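Side-chain contact in putative phenazine biosynthesis PhzC/PhzF protein (Clostridium difficile, PDB 4DUN), which belongs to the PhzF family and is probably an isomerase, although its own substrate is not established: residues Ile177-Gly182 against Cys208-Tyr213. Numbering follows the deposited sequence.
Sequences IITAQG and CNLIPY
Leu210 reaches from helix 207-218 to Ile177 and Thr179, two residues on the same face of strand 176-181. Its CB points at the strand but stays short of van der Waals contact; a chi1 of -66° swings CG away from the carbonyl carbon and sends the fork on toward the strand, though Leu210 CG itself is still 4.7 Å from Thr179 OG1. Beyond the fork, CD2 carries the contact. This methyl faces the strand and meets all three outer atoms of the threonine, Thr179 CB at 3.8 Å, OG1 at 3.7 Å and CG2 at 4.0 Å, and, farther along the strand, Ile177 CG2 at 4.2 Å. Leu210 CD1 stands a little farther off, 4.3 Å from Ile177 CG2. PhzF proteins share the two-domain diaminopimelate epimerase fold, in which each domain wraps a curved sheet around a central helix; the arrangement here, helix 207-218 against the inner face of its strands, is consistent with that plan. Phe187 and Ser189 of the adjacent strand also touch Leu210. With OG1 anti to the backbone N (chi1 -171°), the buried Thr179 hydroxyl, against which the leucine methyl rests, bridges strand and helix, hydrogen-bonded to Val188 O of the adjacent strand and to Trp214 NE1 of helix 207-218.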
loop_
_atom_site.group_PDB
_atom_site.type_symbol
_atom_site.label_atom_id
_atom_site.label_comp_id
_atom_site.label_asym_id
_atom_site.label_seq_id
_atom_site.Cartn_x
_atom_site.Cartn_y
_atom_site.Cartn_z
ATOM N N ILE A 177 -17.211 -16.251 -1.264
ATOM C CA ILE A 177 -17.662 -15.996 0.095
ATOM C C ILE A 177 -17.735 -17.312 0.874
ATOM O O ILE A 177 -18.289 -18.297 0.370
ATOM C CB ILE A 177 -19.065 -15.302 0.082
ATOM C CG1 ILE A 177 -19.060 -13.937 -0.661
ATOM C CG2 ILE A 177 -19.665 -15.168 1.509
ATOM C CD1 ILE A 177 -20.463 -13.448 -0.996
ATOM N N ILE A 178 -17.228 -17.310 2.113
ATOM C CA ILE A 178 -17.409 -18.423 3.029
ATOM C C ILE A 178 -18.245 -17.860 4.186
ATOM O O ILE A 178 -18.040 -16.715 4.579
ATOM C CB ILE A 178 -16.102 -19.137 3.466
ATOM C CG1 ILE A 178 -15.135 -18.171 4.195
ATOM C CG2 ILE A 178 -15.438 -19.854 2.279
ATOM C CD1 ILE A 178 -13.906 -18.863 4.853
ATOM N N THR A 179 -19.255 -18.597 4.657
ATOM C CA THR A 179 -20.133 -18.053 5.700
ATOM C C THR A 179 -20.551 -19.147 6.679
ATOM O O THR A 179 -20.557 -20.319 6.318
ATOM C CB THR A 179 -21.374 -17.357 5.044
ATOM O OG1 THR A 179 -22.121 -16.662 6.038
ATOM C CG2 THR A 179 -22.299 -18.339 4.318
ATOM N N ALA A 180 -20.902 -18.757 7.921
ATOM C CA ALA A 180 -21.405 -19.689 8.948
ATOM C C ALA A 180 -22.115 -18.897 10.023
ATOM O O ALA A 180 -22.031 -17.666 10.013
ATOM C CB ALA A 180 -20.248 -20.486 9.564
ATOM N N GLN A 181 -22.827 -19.576 10.939
ATOM C CA GLN A 181 -23.437 -18.868 12.073
ATOM C C GLN A 181 -22.315 -18.331 12.973
ATOM O O GLN A 181 -21.263 -18.968 13.075
ATOM C CB GLN A 181 -24.342 -19.804 12.881
ATOM C CG GLN A 181 -25.780 -19.800 12.433
ATOM C CD GLN A 181 -26.631 -20.609 13.372
ATOM O OE1 GLN A 181 -27.034 -20.143 14.443
ATOM N NE2 GLN A 181 -26.918 -21.835 12.984
ATOM N N GLY A 182 -22.529 -17.191 13.618
ATOM C CA GLY A 182 -21.497 -16.620 14.486
ATOM C C GLY A 182 -21.572 -17.053 15.939
ATOM O O GLY A 182 -22.633 -17.472 16.421
ATOM N N CYS A 208 -25.950 -8.199 0.512
ATOM C CA CYS A 208 -27.169 -8.258 -0.318
ATOM C C CYS A 208 -27.701 -9.688 -0.378
ATOM O O CYS A 208 -28.907 -9.882 -0.469
ATOM C CB CYS A 208 -26.892 -7.735 -1.720
ATOM S SG CYS A 208 -26.512 -5.979 -1.752
ATOM N N ASN A 209 -26.791 -10.677 -0.374
ATOM C CA ASN A 209 -27.129 -12.098 -0.377
ATOM C C ASN A 209 -27.185 -12.668 1.024
ATOM O O ASN A 209 -28.051 -13.489 1.306
ATOM C CB ASN A 209 -26.096 -12.925 -1.150
ATOM C CG ASN A 209 -25.734 -12.468 -2.540
ATOM O OD1 ASN A 209 -24.562 -12.486 -2.902
ATOM N ND2 ASN A 209 -26.718 -12.148 -3.383
ATOM N N LEU A 210 -26.199 -12.322 1.873
ATOM C CA LEU A 210 -26.076 -12.935 3.192
ATOM C C LEU A 210 -27.238 -12.587 4.094
ATOM O O LEU A 210 -27.700 -13.462 4.832
ATOM C CB LEU A 210 -24.733 -12.570 3.870
ATOM C CG LEU A 210 -23.468 -13.125 3.186
ATOM C CD1 LEU A 210 -22.206 -12.520 3.814
ATOM C CD2 LEU A 210 -23.417 -14.693 3.228
ATOM N N ILE A 211 -27.749 -11.343 4.006
ATOM C CA ILE A 211 -28.867 -10.895 4.852
ATOM C C ILE A 211 -30.143 -11.720 4.539
ATOM O O ILE A 211 -30.638 -12.335 5.487
ATOM C CB ILE A 211 -29.114 -9.376 4.789
ATOM C CG1 ILE A 211 -27.907 -8.603 5.429
ATOM C CG2 ILE A 211 -30.453 -9.006 5.446
ATOM C CD1 ILE A 211 -27.938 -7.076 5.175
ATOM N N PRO A 212 -30.696 -11.792 3.287
ATOM C CA PRO A 212 -31.909 -12.614 3.084
ATOM C C PRO A 212 -31.658 -14.076 3.428
ATOM O O PRO A 212 -32.539 -14.723 3.995
ATOM C CB PRO A 212 -32.233 -12.441 1.589
ATOM C CG PRO A 212 -30.947 -11.959 0.963
ATOM C CD PRO A 212 -30.296 -11.119 2.033
ATOM N N TYR A 213 -30.471 -14.587 3.119
ATOM C CA TYR A 213 -30.185 -15.978 3.441
ATOM C C TYR A 213 -30.190 -16.306 4.936
ATOM O O TYR A 213 -30.852 -17.241 5.352
ATOM C CB TYR A 213 -28.855 -16.436 2.839
ATOM C CG TYR A 213 -28.504 -17.819 3.312
ATOM C CD1 TYR A 213 -29.065 -18.937 2.720
ATOM C CD2 TYR A 213 -27.670 -18.007 4.394
ATOM C CE1 TYR A 213 -28.773 -20.211 3.179
ATOM C CE2 TYR A 213 -27.374 -19.261 4.858
ATOM C CZ TYR A 213 -27.924 -20.367 4.252
ATOM O OH TYR A 213 -27.620 -21.620 4.737
#